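Local coordinates for putative membrane protein COG4129 (Clostridium difficile, PDB 3KMI), which is of unknown function but probably exports aromatic acids across the cell membrane, this piece being the helical C-terminal domain, at residues A[50-55]-A[80-85]; A[57-62]-A[73-78]. All coordinates share one frame; numbering follows the deposited sequence.

Contact 1 (A[50-55]-A[80-85])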
ATOM      1  N   SER A  50      -3.719 -16.415 -11.036  1.00 13.06           N
ATOM      2  CA  SER A  50      -4.305 -17.084 -12.223  1.00 13.18           C
ATOM      3  C   SER A  50      -5.850 -16.935 -12.231  1.00 12.24           C
ATOM      4  O   SER A  50      -6.468 -16.761 -13.298  1.00 11.62           O
ATOM      5  CB  SER A  50      -3.894 -18.549 -12.304  1.00 12.99           C
ATOM      6  OG  SER A  50      -2.497 -18.665 -12.382  1.00 15.58           O
ATOM      7  N   LEU A  51      -6.465 -17.003 -11.055  1.00 11.32           N
ATOM      8  CA  LEU A  51      -7.927 -16.747 -10.927  1.00 11.45           C
ATOM      9  C   LEU A  51      -8.350 -15.304 -11.164  1.00 11.76           C
ATOM     10  O   LEU A  51      -9.472 -15.022 -11.691  1.00 11.56           O
ATOM     11  CB  LEU A  51      -8.455 -17.185  -9.540  1.00 12.08           C
ATOM     12  CG  LEU A  51     -10.004 -17.210  -9.450  1.00 14.28           C
ATOM     13  CD1 LEU A  51     -10.664 -18.016 -10.531  1.00 13.60           C
ATOM     14  CD2 LEU A  51     -10.514 -17.712  -8.084  1.00 16.73           C
ATOM     15  N   ILE A  52      -7.504 -14.368 -10.745  1.00 11.58           N
ATOM     16  CA  ILE A  52      -7.768 -12.966 -11.028  1.00 11.91           C
ATOM     17  C   ILE A  52      -7.737 -12.780 -12.535  1.00 12.78           C
ATOM     18  O   ILE A  52      -8.622 -12.118 -13.110  1.00 11.50           O
ATOM     19  CB  ILE A  52      -6.682 -12.033 -10.376  1.00 12.07           C
ATOM     20  CG1 ILE A  52      -6.960 -11.890  -8.872  1.00 12.05           C
ATOM     21  CG2 ILE A  52      -6.645 -10.667 -11.126  1.00 13.13           C
ATOM     22  CD1 ILE A  52      -5.741 -11.332  -8.007  1.00 12.95           C
ATOM     23  N   ASP A  53      -6.755 -13.414 -13.197  1.00 12.92           N
ATOM     24  CA  ASP A  53      -6.632 -13.246 -14.658  1.00 14.01           C
ATOM     25  C   ASP A  53      -7.771 -13.908 -15.418  1.00 13.69           C
ATOM     26  O   ASP A  53      -8.291 -13.333 -16.361  1.00 13.98           O
ATOM     27  CB  ASP A  53      -5.312 -13.808 -15.206  1.00 13.46           C
ATOM     28  CG  ASP A  53      -4.093 -12.993 -14.764  1.00 15.05           C
ATOM     29  OD1 ASP A  53      -4.221 -11.799 -14.396  1.00 14.63           O
ATOM     30  OD2 ASP A  53      -2.998 -13.574 -14.765  1.00 17.76           O
ATOM     31  N   SER A  54      -8.109 -15.142 -15.054  1.00 13.70           N
ATOM     32  CA  SER A  54      -9.194 -15.811 -15.747  1.00 13.90           C
ATOM     33  C   SER A  54     -10.534 -15.099 -15.502  1.00 13.96           C
ATOM     34  O   SER A  54     -11.382 -15.012 -16.410  1.00 14.94           O
ATOM     35  CB  SER A  54      -9.245 -17.308 -15.445  1.00 14.08           C
ATOM     36  OG  SER A  54      -9.331 -17.585 -14.065  1.00 15.61           O
ATOM     37  N   SER A  55     -10.729 -14.574 -14.299  1.00 13.81           N
ATOM     38  CA  SER A  55     -11.983 -13.928 -13.992  1.00 13.79           C
ATOM     39  C   SER A  55     -12.134 -12.678 -14.810  1.00 13.93           C
ATOM     40  O   SER A  55     -13.206 -12.419 -15.360  1.00 14.96           O
ATOM     41  CB  SER A  55     -12.092 -13.653 -12.495  1.00 14.66           C
ATOM     42  OG  SER A  55     -12.045 -14.904 -11.819  1.00 15.49           O
ATOM     43  N   ILE A  80     -10.742  -4.249  -6.146  1.00 10.97           N
ATOM     44  CA  ILE A  80     -10.498  -4.492  -4.721  1.00  9.87           C
ATOM     45  C   ILE A  80      -9.639  -5.755  -4.509  1.00 10.37           C
ATOM     46  O   ILE A  80      -8.664  -5.756  -3.730  1.00 11.32           O
ATOM     47  CB  ILE A  80     -11.811  -4.648  -3.945  1.00 10.71           C
ATOM     48  CG1 ILE A  80     -12.692  -3.398  -4.118  1.00 12.02           C
ATOM     49  CG2 ILE A  80     -11.536  -4.923  -2.481  1.00  9.89           C
ATOM     50  CD1 ILE A  80     -14.163  -3.622  -3.603  1.00 15.50           C
ATOM     51  N   ILE A  81      -9.971  -6.816  -5.217  1.00  9.34           N
ATOM     52  CA  ILE A  81      -9.163  -8.047  -5.109  1.00  9.21           C
ATOM     53  C   ILE A  81      -7.710  -7.813  -5.570  1.00  8.70           C
ATOM     54  O   ILE A  81      -6.753  -8.290  -4.948  1.00  6.99           O
ATOM     55  CB  ILE A  81      -9.830  -9.208  -5.867  1.00  9.07           C
ATOM     56  CG1 ILE A  81     -11.234  -9.476  -5.294  1.00 10.29           C
ATOM     57  CG2 ILE A  81      -8.952 -10.483  -5.869  1.00  9.82           C
ATOM     58  CD1 ILE A  81     -11.237 -10.067  -3.860  1.00 10.34           C
ATOM     59  N   LYS A  82      -7.546  -7.101  -6.671  1.00  7.94           N
ATOM     60  CA  LYS A  82      -6.195  -6.770  -7.143  1.00  8.48           C
ATOM     61  C   LYS A  82      -5.420  -5.939  -6.105  1.00  8.34           C
ATOM     62  O   LYS A  82      -4.225  -6.202  -5.865  1.00  8.59           O
ATOM     63  CB  LYS A  82      -6.299  -6.016  -8.454  1.00  8.76           C
ATOM     64  CG  LYS A  82      -6.491  -6.942  -9.645  1.00 10.15           C
ATOM     65  CD  LYS A  82      -6.958  -6.109 -10.866  1.00 13.46           C
ATOM     66  CE  LYS A  82      -5.883  -5.158 -11.271  1.00 17.06           C
ATOM     67  NZ  LYS A  82      -6.353  -4.163 -12.256  1.00 20.51           N
ATOM     68  N   SER A  83      -6.099  -4.968  -5.497  0.50  7.07           N
ATOM     69  CA  SER A  83      -5.552  -4.178  -4.373  0.50  7.27           C
ATOM     70  C   SER A  83      -5.143  -5.042  -3.157  0.50  8.18           C
ATOM     71  O   SER A  83      -4.108  -4.796  -2.514  0.50  8.23           O
ATOM     72  CB  SER A  83      -6.587  -3.170  -3.920  0.50  7.15           C
ATOM     73  OG  SER A  83      -6.605  -2.059  -4.772  0.50  5.76           O
ATOM     74  N   GLN A  84      -5.968  -6.037  -2.838  1.00  8.34           N
ATOM     75  CA  GLN A  84      -5.650  -6.995  -1.745  1.00  8.59           C
ATOM     76  C   GLN A  84      -4.434  -7.818  -2.127  1.00  8.52           C
ATOM     77  O   GLN A  84      -3.597  -8.060  -1.286  1.00  9.12           O
ATOM     78  CB  GLN A  84      -6.806  -7.962  -1.441  1.00  8.56           C
ATOM     79  CG  GLN A  84      -8.114  -7.256  -0.971  1.00  8.32           C
ATOM     80  CD  GLN A  84      -7.928  -6.591   0.403  1.00 10.81           C
ATOM     81  OE1 GLN A  84      -7.084  -5.700   0.569  1.00 10.94           O
ATOM     82  NE2 GLN A  84      -8.712  -7.020   1.384  1.00 11.02           N
ATOM     83  N   ARG A  85      -4.391  -8.300  -3.379  1.00  8.26           N
ATOM     84  CA  ARG A  85      -3.252  -9.092  -3.878  1.00  9.05           C
ATOM     85  C   ARG A  85      -1.941  -8.273  -3.746  1.00  9.36           C
ATOM     86  O   ARG A  85      -0.917  -8.804  -3.291  1.00  8.89           O
ATOM     87  CB  ARG A  85      -3.500  -9.543  -5.345  1.00  7.72           C
ATOM     88  CG  ARG A  85      -2.396 -10.475  -5.930  1.00  8.43           C
ATOM     89  CD  ARG A  85      -1.193  -9.686  -6.551  1.00 11.76           C
ATOM     90  NE  ARG A  85      -1.683  -8.527  -7.312  1.00  8.98           N
ATOM     91  CZ  ARG A  85      -2.324  -8.589  -8.470  1.00  8.48           C
ATOM     92  NH1 ARG A  85      -2.531  -9.756  -9.096  1.00  5.73           N
ATOM     93  NH2 ARG A  85      -2.733  -7.459  -9.028  1.00 10.01           N
TER
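This is an antiparallel helix-helix contact, mainly apolar, in the all-helical C-terminal domain. I52 of helix 41-61 meets three side chains of helix 68-95: I81, K82 and R85. The two short axes pass 11.1 Å apart with 159° between their directions. The CA atoms of I52 and K82 lie 7.5 Å apart, the nearest CA pair across the two segments.

The branches of I52 divide the partners among them. CG1 of I52 packs on CG2 of I81 at 3.9 Å. CG2 of I52 rests 4.0 Å from CG of K82, the aliphatic start of that chain. CD1 of I52 reaches furthest, touching CG2 of I81 as well and lying 3.9 Å from CB of R85. The same CD1 is 3.7 Å from NH1 of R85 and meets the guanidinium obliquely. R85 has CG anti to its backbone N (chi1 -176°), and two further bends bring the guanidinium back beside the I52 methyl. NH1 of R85 is hydrogen-bonded to N49, three residues before I52 on the same helix. The K82 chain turns off, and its NZ forms a salt bridge with D79 of the second subunit.

On 50-55, the OG of S55 donates to O of L51 at 2.6 Å. That carbonyl also takes the backbone N of S55, so two donors grip one oxygen.

Helix 7-33 packs on L51, I52 and S55 from one helix of the pair, while helix 148-176 packs on I80, S83 and Q84 from the other.

Contact 2 (A[57-62]-A[73-78])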
ATOM      1  N   SER A  57     -10.483 -11.960 -17.680  1.00 14.68           N
ATOM      2  CA  SER A  57     -10.518 -12.332 -19.091  1.00 15.94           C
ATOM      3  C   SER A  57     -11.908 -12.786 -19.486  1.00 16.48           C
ATOM      4  O   SER A  57     -12.400 -12.421 -20.554  1.00 17.15           O
ATOM      5  CB  SER A  57      -9.505 -13.428 -19.423  1.00 15.38           C
ATOM      6  OG  SER A  57      -9.559 -13.705 -20.829  1.00 18.35           O
ATOM      7  N   GLU A  58     -12.543 -13.568 -18.622  1.00 17.19           N
ATOM      8  CA  GLU A  58     -13.926 -13.977 -18.841  1.00 18.37           C
ATOM      9  C   GLU A  58     -14.890 -12.774 -18.888  1.00 17.96           C
ATOM     10  O   GLU A  58     -15.770 -12.709 -19.736  1.00 17.09           O
ATOM     11  CB  GLU A  58     -14.366 -14.994 -17.794  1.00 19.72           C
ATOM     12  CG  GLU A  58     -15.821 -15.493 -17.998  1.00 23.88           C
ATOM     13  CD  GLU A  58     -16.046 -16.900 -17.482  1.00 27.57           C
ATOM     14  OE1 GLU A  58     -15.435 -17.271 -16.452  1.00 30.65           O
ATOM     15  OE2 GLU A  58     -16.815 -17.649 -18.128  1.00 30.61           O
ATOM     16  N   THR A  59     -14.677 -11.803 -18.015  1.00 17.77           N
ATOM     17  CA  THR A  59     -15.534 -10.629 -17.995  1.00 17.74           C
ATOM     18  C   THR A  59     -15.374  -9.834 -19.302  1.00 17.79           C
ATOM     19  O   THR A  59     -16.363  -9.377 -19.867  1.00 17.68           O
ATOM     20  CB  THR A  59     -15.254  -9.753 -16.757  1.00 17.91           C
ATOM     21  OG1 THR A  59     -15.454 -10.543 -15.572  1.00 18.32           O
ATOM     22  CG2 THR A  59     -16.200  -8.490 -16.727  1.00 15.80           C
ATOM     23  N   TYR A  60     -14.134  -9.710 -19.787  1.00 18.16           N
ATOM     24  CA  TYR A  60     -13.825  -8.938 -20.994  1.00 19.20           C
ATOM     25  C   TYR A  60     -14.413  -9.611 -22.214  1.00 19.41           C
ATOM     26  O   TYR A  60     -14.900  -8.948 -23.123  1.00 18.42           O
ATOM     27  CB  TYR A  60     -12.313  -8.836 -21.217  1.00 19.66           C
ATOM     28  CG  TYR A  60     -11.562  -7.854 -20.346  1.00 21.54           C
ATOM     29  CD1 TYR A  60     -12.225  -6.838 -19.637  1.00 21.83           C
ATOM     30  CD2 TYR A  60     -10.169  -7.918 -20.268  1.00 22.01           C
ATOM     31  CE1 TYR A  60     -11.517  -5.932 -18.840  1.00 23.15           C
ATOM     32  CE2 TYR A  60      -9.456  -7.015 -19.493  1.00 23.81           C
ATOM     33  CZ  TYR A  60     -10.133  -6.023 -18.780  1.00 24.73           C
ATOM     34  OH  TYR A  60      -9.405  -5.141 -17.999  1.00 26.90           O
ATOM     35  N   ASP A  61     -14.320 -10.937 -22.230  1.00 19.58           N
ATOM     36  CA  ASP A  61     -14.866 -11.758 -23.296  1.00 20.47           C
ATOM     37  C   ASP A  61     -16.355 -11.462 -23.522  1.00 21.13           C
ATOM     38  O   ASP A  61     -16.834 -11.525 -24.671  1.00 20.28           O
ATOM     39  CB  ASP A  61     -14.693 -13.237 -22.970  1.00 20.35           C
ATOM     40  CG  ASP A  61     -13.299 -13.780 -23.352  1.00 22.79           C
ATOM     41  OD1 ASP A  61     -12.508 -13.070 -24.013  1.00 22.06           O
ATOM     42  OD2 ASP A  61     -13.002 -14.937 -22.985  1.00 24.82           O
ATOM     43  N   ASN A  62     -17.053 -11.113 -22.438  1.00 21.70           N
ATOM     44  CA  ASN A  62     -18.524 -11.048 -22.412  1.00 22.90           C
ATOM     45  C   ASN A  62     -19.070  -9.650 -22.268  1.00 23.85           C
ATOM     46  O   ASN A  62     -20.259  -9.479 -21.978  1.00 24.13           O
ATOM     47  CB  ASN A  62     -19.076 -11.854 -21.240  1.00 23.23           C
ATOM     48  CG  ASN A  62     -19.200 -13.321 -21.542  1.00 24.13           C
ATOM     49  OD1 ASN A  62     -20.135 -13.745 -22.197  1.00 27.03           O
ATOM     50  ND2 ASN A  62     -18.283 -14.114 -21.014  1.00 26.63           N
ATOM     51  N   PHE A  73     -20.268  -3.967 -11.570  0.50 20.25           N
ATOM     52  CA  PHE A  73     -20.174  -4.616 -10.263  0.50 20.25           C
ATOM     53  C   PHE A  73     -18.985  -5.554 -10.241  0.50 20.19           C
ATOM     54  O   PHE A  73     -18.281  -5.652  -9.239  0.50 20.16           O
ATOM     55  CB  PHE A  73     -21.438  -5.413  -9.945  0.50 20.59           C
ATOM     56  CG  PHE A  73     -22.464  -4.643  -9.167  0.50 21.01           C
ATOM     57  CD1 PHE A  73     -22.390  -4.562  -7.788  0.50 21.77           C
ATOM     58  CD2 PHE A  73     -23.513  -4.013  -9.813  0.50 21.84           C
ATOM     59  CE1 PHE A  73     -23.342  -3.856  -7.068  0.50 21.37           C
ATOM     60  CE2 PHE A  73     -24.466  -3.307  -9.097  0.50 21.79           C
ATOM     61  CZ  PHE A  73     -24.377  -3.230  -7.723  0.50 22.20           C
ATOM     62  N   PHE A  74     -18.758  -6.239 -11.357  1.00 19.48           N
ATOM     63  CA  PHE A  74     -17.684  -7.181 -11.411  1.00 18.93           C
ATOM     64  C   PHE A  74     -16.286  -6.541 -11.431  1.00 17.69           C
ATOM     65  O   PHE A  74     -15.485  -6.845 -10.575  1.00 17.17           O
ATOM     66  CB  PHE A  74     -17.828  -8.179 -12.536  1.00 18.44           C
ATOM     67  CG  PHE A  74     -16.750  -9.179 -12.519  1.00 21.86           C
ATOM     68  CD1 PHE A  74     -16.880 -10.350 -11.768  1.00 26.88           C
ATOM     69  CD2 PHE A  74     -15.551  -8.920 -13.165  1.00 22.50           C
ATOM     70  CE1 PHE A  74     -15.836 -11.278 -11.716  1.00 26.44           C
ATOM     71  CE2 PHE A  74     -14.504  -9.839 -13.117  1.00 27.25           C
ATOM     72  CZ  PHE A  74     -14.651 -11.017 -12.403  1.00 26.94           C
ATOM     73  N   LEU A  75     -16.000  -5.692 -12.412  1.00 17.69           N
ATOM     74  CA  LEU A  75     -14.653  -5.120 -12.561  1.00 18.55           C
ATOM     75  C   LEU A  75     -14.248  -4.245 -11.368  1.00 18.67           C
ATOM     76  O   LEU A  75     -13.072  -4.275 -10.929  1.00 18.45           O
ATOM     77  CB  LEU A  75     -14.499  -4.380 -13.908  1.00 19.06           C
ATOM     78  CG  LEU A  75     -14.241  -5.218 -15.175  1.00 20.28           C
ATOM     79  CD1 LEU A  75     -14.039  -4.340 -16.386  1.00 22.27           C
ATOM     80  CD2 LEU A  75     -13.047  -6.202 -15.082  1.00 22.34           C
ATOM     81  N   GLU A  76     -15.218  -3.528 -10.804  1.00 17.60           N
ATOM     82  CA  GLU A  76     -14.985  -2.789  -9.576  1.00 17.76           C
ATOM     83  C   GLU A  76     -14.654  -3.697  -8.387  1.00 17.33           C
ATOM     84  O   GLU A  76     -13.828  -3.332  -7.537  1.00 17.47           O
ATOM     85  CB  GLU A  76     -16.138  -1.814  -9.261  1.00 18.10           C
ATOM     86  CG  GLU A  76     -16.211  -0.636 -10.266  1.00 19.36           C
ATOM     87  CD  GLU A  76     -17.344   0.383 -10.004  1.00 20.97           C
ATOM     88  OE1 GLU A  76     -18.143   0.202  -9.058  1.00 22.70           O
ATOM     89  OE2 GLU A  76     -17.437   1.375 -10.769  1.00 20.97           O
ATOM     90  N   HIS A  77     -15.277  -4.869  -8.310  1.00 15.69           N
ATOM     91  CA  HIS A  77     -14.938  -5.803  -7.260  1.00 14.24           C
ATOM     92  C   HIS A  77     -13.546  -6.384  -7.500  1.00 13.50           C
ATOM     93  O   HIS A  77     -12.804  -6.623  -6.538  1.00 13.16           O
ATOM     94  CB  HIS A  77     -15.991  -6.925  -7.146  1.00 15.37           C
ATOM     95  CG  HIS A  77     -15.699  -7.903  -6.061  1.00 17.28           C
ATOM     96  ND1 HIS A  77     -14.897  -9.015  -6.257  1.00 19.28           N
ATOM     97  CD2 HIS A  77     -16.051  -7.914  -4.752  1.00 16.55           C
ATOM     98  CE1 HIS A  77     -14.770  -9.666  -5.111  1.00 19.56           C
ATOM     99  NE2 HIS A  77     -15.466  -9.023  -4.185  1.00 19.95           N
HETATM  100  N   MSE A  78     -13.204  -6.616  -8.767  0.50 12.35           N
HETATM  101  CA  MSE A  78     -11.896  -7.157  -9.142  0.50 12.05           C
HETATM  102  C   MSE A  78     -10.806  -6.162  -8.772  0.50 12.10           C
HETATM  103  O   MSE A  78      -9.706  -6.555  -8.396  0.50 11.83           O
HETATM  104  CB  MSE A  78     -11.828  -7.451 -10.646  0.50 10.98           C
HETATM  105  CG  MSE A  78     -12.695  -8.603 -11.108  0.50  8.34           C
HETATM  106 SE   MSE A  78     -12.445 -10.264 -10.118  0.20  2.00          SE
HETATM  107  CE  MSE A  78     -10.496 -10.290 -10.037  0.50  2.00           C
TER
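The F74 ring turns one face to T59, and the Y60 ring offers an edge to L75. CB and CG2 of T59 stand above the F74 ring plane but beyond its CD2-CE2 side, with CG2 3.6 Å from CD2 of F74. The T59 hydroxyl lies over the face, but modelled too close, so its spacing to the ring is doubtful. F74 comes to T59 because its CG is anti to the backbone N (chi1 -177°). The ring also touches I10 and V13 of helix 7-33.

CE1 of Y60 meets CD1 of L75 at 3.9 Å, near the plane of the ring. The two side chains run at about a right angle. CG2 of T59 lies 4.1 Å from CG of L75. Y60 and L75 also pack on L75 and Y60 of the second subunit, respectively.

At the end of helix 41-61, ND2 of N62 donates to O of E58 at 3.1 Å (N-H...O angle 168°). N62 is the first residue to leave helical geometry.

No hydrogen bond joins the segments. OG1 of T59 is bonded to O of S55 in its own helix, so it needs no partner across the contact, which rests on apolar and aromatic packing.

In the fold
Contacts 1 and 2 are two levels of one antiparallel pairing between helix 41-61 and helix 68-95. Their centres are about 10 Å apart. Along the chain the order is 50-55, 57-62, 73-78, 80-85, so contact 2 is nested within the loop closed by contact 1. Contact 2 lies nearer the turn of this helical hairpin, and contact 1 nearer the centre of the chain. The levels touch directly: O of S55 is 3.6 Å from CZ of F74. Helix 7-33 packs against both. Both also reach the second subunit, so the hairpin takes part in the dimer.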